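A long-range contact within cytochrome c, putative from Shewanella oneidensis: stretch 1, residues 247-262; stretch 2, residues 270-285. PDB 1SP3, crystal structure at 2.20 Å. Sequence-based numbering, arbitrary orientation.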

# COMPACT_ATOMS: atom_id res chain seq x y z
N LYS A 247 -6.90 9.10 5.24
CA LYS A 247 -8.12 9.24 4.46
C LYS A 247 -8.95 7.97 4.60
O LYS A 247 -8.43 6.87 4.41
CB LYS A 247 -7.73 9.51 3.04
CG LYS A 247 -8.88 9.96 2.14
CD LYS A 247 -8.32 10.35 0.75
CE LYS A 247 -7.47 11.59 0.86
NZ LYS A 247 -6.88 11.89 -0.52
N MET A 248 -10.21 8.13 4.95
CA MET A 248 -11.12 7.02 5.08
C MET A 248 -12.12 6.96 3.91
O MET A 248 -12.58 5.87 3.55
CB MET A 248 -11.86 7.07 6.44
CG MET A 248 -10.85 6.95 7.67
SD MET A 248 -9.93 5.32 7.79
CE MET A 248 -11.28 4.03 8.04
N GLN A 249 -12.42 8.08 3.29
CA GLN A 249 -13.35 8.09 2.11
C GLN A 249 -12.86 9.07 1.09
O GLN A 249 -12.35 10.10 1.45
CB GLN A 249 -14.75 8.53 2.49
CG GLN A 249 -15.25 7.85 3.78
CD GLN A 249 -16.66 8.21 4.14
OE1 GLN A 249 -17.00 8.27 5.34
NE2 GLN A 249 -17.49 8.49 3.12
N TRP A 250 -13.04 8.72 -0.18
CA TRP A 250 -12.72 9.58 -1.32
C TRP A 250 -13.89 9.41 -2.34
O TRP A 250 -13.95 8.42 -3.11
CB TRP A 250 -11.40 9.15 -1.98
CG TRP A 250 -10.85 10.10 -2.99
CD1 TRP A 250 -11.56 10.97 -3.85
CD2 TRP A 250 -9.46 10.25 -3.33
NE1 TRP A 250 -10.66 11.62 -4.66
CE2 TRP A 250 -9.37 11.20 -4.36
CE3 TRP A 250 -8.28 9.66 -2.86
CZ2 TRP A 250 -8.17 11.59 -4.90
CZ3 TRP A 250 -7.08 10.06 -3.39
CH2 TRP A 250 -7.03 11.01 -4.41
N ASP A 251 -14.74 10.44 -2.38
CA ASP A 251 -15.82 10.57 -3.33
C ASP A 251 -15.40 11.49 -4.48
O ASP A 251 -15.39 12.77 -4.35
CB ASP A 251 -17.02 11.18 -2.58
CG ASP A 251 -18.29 11.22 -3.44
OD1 ASP A 251 -18.22 10.94 -4.67
OD2 ASP A 251 -19.40 11.48 -2.91
N TRP A 252 -15.05 10.86 -5.59
CA TRP A 252 -14.64 11.55 -6.82
C TRP A 252 -15.85 12.22 -7.54
O TRP A 252 -15.68 13.07 -8.36
CB TRP A 252 -14.03 10.56 -7.81
CG TRP A 252 -12.57 10.19 -7.64
CD1 TRP A 252 -12.08 9.05 -7.06
CD2 TRP A 252 -11.43 10.95 -8.07
NE1 TRP A 252 -10.71 9.06 -7.11
CE2 TRP A 252 -10.28 10.22 -7.72
CE3 TRP A 252 -11.26 12.18 -8.75
CZ2 TRP A 252 -8.96 10.66 -8.03
CZ3 TRP A 252 -9.97 12.63 -8.99
CH2 TRP A 252 -8.84 11.86 -8.66
N SER A 253 -17.08 11.81 -7.24
CA SER A 253 -18.26 12.26 -7.98
C SER A 253 -18.51 13.73 -7.87
O SER A 253 -18.99 14.36 -8.81
CB SER A 253 -19.52 11.47 -7.56
OG SER A 253 -19.86 11.80 -6.21
N THR A 254 -18.18 14.29 -6.71
CA THR A 254 -18.30 15.70 -6.49
C THR A 254 -17.15 16.58 -7.04
O THR A 254 -17.19 17.81 -6.88
CB THR A 254 -18.44 15.94 -4.96
OG1 THR A 254 -17.28 15.42 -4.28
CG2 THR A 254 -19.68 15.18 -4.36
N ALA A 255 -16.13 15.98 -7.66
CA ALA A 255 -15.00 16.81 -8.16
C ALA A 255 -15.51 17.80 -9.20
O ALA A 255 -16.54 17.52 -9.86
CB ALA A 255 -13.89 15.95 -8.79
N GLY A 256 -14.80 18.92 -9.37
CA GLY A 256 -15.03 19.77 -10.52
C GLY A 256 -15.89 21.02 -10.32
O GLY A 256 -16.11 21.77 -11.30
N ASP A 257 -16.35 21.25 -9.09
CA ASP A 257 -17.12 22.44 -8.74
C ASP A 257 -16.28 23.52 -8.09
O ASP A 257 -15.22 23.23 -7.53
CB ASP A 257 -18.25 22.07 -7.77
CG ASP A 257 -19.43 21.39 -8.46
OD1 ASP A 257 -19.57 21.54 -9.71
OD2 ASP A 257 -20.26 20.65 -7.84
N ASP A 258 -16.75 24.78 -8.15
CA ASP A 258 -16.02 25.93 -7.56
C ASP A 258 -16.56 26.36 -6.18
O ASP A 258 -16.39 27.50 -5.75
CB ASP A 258 -15.92 27.15 -8.53
CG ASP A 258 -15.12 26.82 -9.79
OD1 ASP A 258 -13.90 26.49 -9.71
OD2 ASP A 258 -15.64 26.83 -10.92
N LYS A 259 -17.20 25.45 -5.49
CA LYS A 259 -17.57 25.63 -4.11
C LYS A 259 -16.31 25.62 -3.23
O LYS A 259 -15.24 25.14 -3.64
CB LYS A 259 -18.58 24.56 -3.69
CG LYS A 259 -18.08 23.12 -3.75
CD LYS A 259 -19.24 22.13 -3.66
CE LYS A 259 -18.93 21.03 -2.66
NZ LYS A 259 -19.49 19.67 -3.09
N PRO A 260 -16.43 26.19 -2.02
CA PRO A 260 -15.26 26.34 -1.13
C PRO A 260 -14.57 25.00 -0.78
O PRO A 260 -15.23 23.96 -0.52
CB PRO A 260 -15.87 26.99 0.15
CG PRO A 260 -17.17 27.65 -0.30
CD PRO A 260 -17.67 26.75 -1.43
N GLU A 261 -13.25 25.02 -0.78
CA GLU A 261 -12.44 23.84 -0.47
C GLU A 261 -12.19 23.74 1.05
O GLU A 261 -11.07 23.95 1.52
CB GLU A 261 -11.16 23.88 -1.24
CG GLU A 261 -11.37 23.99 -2.74
CD GLU A 261 -10.10 23.60 -3.46
OE1 GLU A 261 -9.02 23.79 -2.81
OE2 GLU A 261 -10.17 23.08 -4.62
N THR A 262 -13.26 23.37 1.75
CA THR A 262 -13.40 23.27 3.19
C THR A 262 -12.36 22.38 3.92
O THR A 262 -11.71 21.55 3.30
CB THR A 262 -14.87 22.79 3.50
OG1 THR A 262 -15.18 21.59 2.74
CG2 THR A 262 -15.86 23.79 2.88
N THR A 270 -11.62 18.64 3.23
CA THR A 270 -12.74 17.73 3.06
C THR A 270 -13.31 17.83 1.63
O THR A 270 -14.12 17.01 1.27
CB THR A 270 -13.86 17.99 4.06
OG1 THR A 270 -14.08 19.40 4.09
CG2 THR A 270 -13.39 17.66 5.48
N TYR A 271 -13.01 18.91 0.94
CA TYR A 271 -13.40 19.10 -0.46
C TYR A 271 -12.22 19.68 -1.26
O TYR A 271 -11.58 20.60 -0.80
CB TYR A 271 -14.62 20.02 -0.66
CG TYR A 271 -14.95 20.06 -2.15
CD1 TYR A 271 -15.51 18.97 -2.76
CD2 TYR A 271 -14.57 21.13 -2.96
CE1 TYR A 271 -15.76 18.95 -4.10
CE2 TYR A 271 -14.87 21.13 -4.33
CZ TYR A 271 -15.47 20.01 -4.88
OH TYR A 271 -15.74 19.90 -6.23
N GLN A 272 -11.95 19.13 -2.44
CA GLN A 272 -11.07 19.82 -3.38
C GLN A 272 -11.64 19.64 -4.74
O GLN A 272 -12.12 18.53 -5.09
CB GLN A 272 -9.67 19.22 -3.36
CG GLN A 272 -8.91 19.59 -2.10
CD GLN A 272 -7.49 19.05 -2.15
OE1 GLN A 272 -6.58 19.82 -2.36
NE2 GLN A 272 -7.31 17.72 -1.99
N LYS A 273 -11.57 20.72 -5.53
CA LYS A 273 -12.17 20.74 -6.84
C LYS A 273 -11.57 19.62 -7.66
O LYS A 273 -12.28 18.91 -8.37
CB LYS A 273 -11.91 22.07 -7.55
CG LYS A 273 -12.50 22.16 -8.97
CD LYS A 273 -12.17 23.51 -9.58
CE LYS A 273 -12.11 23.37 -11.08
NZ LYS A 273 -12.41 24.68 -11.70
N LYS A 274 -10.26 19.46 -7.54
CA LYS A 274 -9.53 18.47 -8.37
C LYS A 274 -9.82 17.01 -8.00
O LYS A 274 -9.58 16.11 -8.80
CB LYS A 274 -8.02 18.67 -8.21
CG LYS A 274 -7.33 19.79 -8.97
CD LYS A 274 -5.78 19.57 -8.72
CE LYS A 274 -4.90 20.79 -9.01
NZ LYS A 274 -4.97 21.20 -10.44
N LYS A 275 -10.28 16.75 -6.79
CA LYS A 275 -10.43 15.37 -6.35
C LYS A 275 -11.77 14.92 -5.76
O LYS A 275 -12.01 13.78 -5.73
CB LYS A 275 -9.34 15.07 -5.30
CG LYS A 275 -7.88 15.10 -5.90
CD LYS A 275 -6.79 15.02 -4.79
CE LYS A 275 -5.38 15.50 -5.30
NZ LYS A 275 -4.23 15.25 -4.35
N GLY A 276 -12.61 15.80 -5.23
CA GLY A 276 -13.92 15.39 -4.70
C GLY A 276 -13.95 15.54 -3.18
O GLY A 276 -13.27 16.38 -2.67
N ASN A 277 -14.78 14.78 -2.46
CA ASN A 277 -14.87 14.90 -1.01
C ASN A 277 -14.09 13.85 -0.31
O ASN A 277 -14.05 12.70 -0.80
CB ASN A 277 -16.30 14.78 -0.52
CG ASN A 277 -17.06 16.09 -0.67
OD1 ASN A 277 -17.01 16.92 0.20
ND2 ASN A 277 -17.62 16.34 -1.84
N PHE A 278 -13.49 14.22 0.84
CA PHE A 278 -12.76 13.33 1.74
C PHE A 278 -13.33 13.28 3.17
O PHE A 278 -14.00 14.22 3.66
CB PHE A 278 -11.33 13.84 1.88
CG PHE A 278 -10.61 14.08 0.59
CD1 PHE A 278 -9.90 15.27 0.40
CD2 PHE A 278 -10.58 13.14 -0.40
CE1 PHE A 278 -9.22 15.48 -0.79
CE2 PHE A 278 -9.91 13.33 -1.58
CZ PHE A 278 -9.21 14.50 -1.78
N VAL A 279 -13.11 12.14 3.84
CA VAL A 279 -13.30 12.03 5.29
C VAL A 279 -11.95 11.48 5.82
O VAL A 279 -11.36 10.57 5.24
CB VAL A 279 -14.49 11.09 5.63
CG1 VAL A 279 -14.70 11.00 7.17
CG2 VAL A 279 -15.84 11.59 4.93
N TRP A 280 -11.43 12.13 6.84
CA TRP A 280 -10.23 11.77 7.46
C TRP A 280 -10.55 11.32 8.82
O TRP A 280 -11.56 11.75 9.40
CB TRP A 280 -9.37 13.01 7.58
CG TRP A 280 -8.95 13.54 6.23
CD1 TRP A 280 -9.66 14.41 5.43
CD2 TRP A 280 -7.72 13.26 5.55
NE1 TRP A 280 -8.94 14.64 4.27
CE2 TRP A 280 -7.73 13.99 4.35
CE3 TRP A 280 -6.59 12.48 5.85
CZ2 TRP A 280 -6.64 13.96 3.43
CZ3 TRP A 280 -5.52 12.42 4.91
CH2 TRP A 280 -5.55 13.15 3.73
N GLU A 281 -9.68 10.44 9.37
CA GLU A 281 -9.83 9.95 10.76
C GLU A 281 -8.46 9.70 11.35
O GLU A 281 -7.50 9.31 10.64
CB GLU A 281 -10.66 8.69 10.83
CG GLU A 281 -11.32 8.49 12.20
CD GLU A 281 -12.03 7.14 12.39
OE1 GLU A 281 -12.57 6.58 11.39
OE2 GLU A 281 -12.05 6.64 13.57
N LYS A 282 -8.35 9.99 12.66
CA LYS A 282 -7.13 9.73 13.37
C LYS A 282 -7.45 8.69 14.50
O LYS A 282 -8.56 8.65 14.99
CB LYS A 282 -6.76 11.07 14.00
CG LYS A 282 -5.28 11.35 14.20
CD LYS A 282 -5.03 12.47 15.25
CE LYS A 282 -4.36 11.91 16.49
NZ LYS A 282 -3.41 12.93 17.06
N MET A 283 -6.48 7.87 14.90
CA MET A 283 -6.67 6.93 15.98
C MET A 283 -7.80 5.90 15.62
O MET A 283 -8.88 5.84 16.28
CB MET A 283 -6.85 7.67 17.33
CG MET A 283 -6.45 6.81 18.54
SD MET A 283 -4.63 6.35 18.69
CE MET A 283 -4.87 5.45 20.17
N VAL A 284 -7.54 5.12 14.54
CA VAL A 284 -8.57 4.37 13.87
C VAL A 284 -8.57 2.90 14.28
O VAL A 284 -7.48 2.23 14.24
CB VAL A 284 -8.42 4.49 12.33
CG1 VAL A 284 -9.62 3.93 11.62
CG2 VAL A 284 -8.28 5.98 11.92
N LYS A 285 -9.73 2.40 14.66
CA LYS A 285 -9.85 0.99 14.86
C LYS A 285 -9.91 0.34 13.51
O LYS A 285 -10.58 0.80 12.55
CB LYS A 285 -11.12 0.64 15.62
CG LYS A 285 -11.15 1.24 17.04
CD LYS A 285 -12.54 1.05 17.64
CE LYS A 285 -12.50 1.54 19.12
NZ LYS A 285 -13.87 1.84 19.67
O HOH W 1 -8.31 21.47 -6.30
O HOH W 2 -6.38 23.17 -1.90

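Side chains at an antiparallel strand pair often take the rotamers that let them lie across their neighbours, and this contact illustrates the principle well. Strands 247-251 and 276-281 run antiparallel, with a bulge between Lys247 and Gln249: the carbonyl of Val279 accepts from Met248 N (2.7 Å to Val279 O) and, weakly, from Gln249 N (3.3 Å to the same atom). Lys247, Trp250, Phe278 and Trp280 share one face of the sheet. Lys247, with chi1 t and chi2 t, passes CB over the six-membered ring of Trp280, then turns at chi3 (m) to set its ammonium over the face of Phe278, NZ lying 3.5 Å from Phe278 CE2 in a cation-pi arrangement. Phe278, chi1 m, directs its edge at the face of Trp250, the planes nearly perpendicular. With chi1 t and chi2 at -31°, Trp250 also brings NE1 to Lys275 O, a 2.8 Å hydrogen bond in which NE1 is the donor.

From the short strand 271-272, Tyr271 (chi1 t) reaches into the loop, where its hydroxyl both donates and accepts: OH to Thr254 O is 2.6 Å, and Asp257 N to Tyr271 OH is 3.2 Å. Lys259 covers one face of this ring. Lys273 extends with all four chi angles t, carrying NZ to a salt bridge with Asp258 OD1 at 3.1 Å.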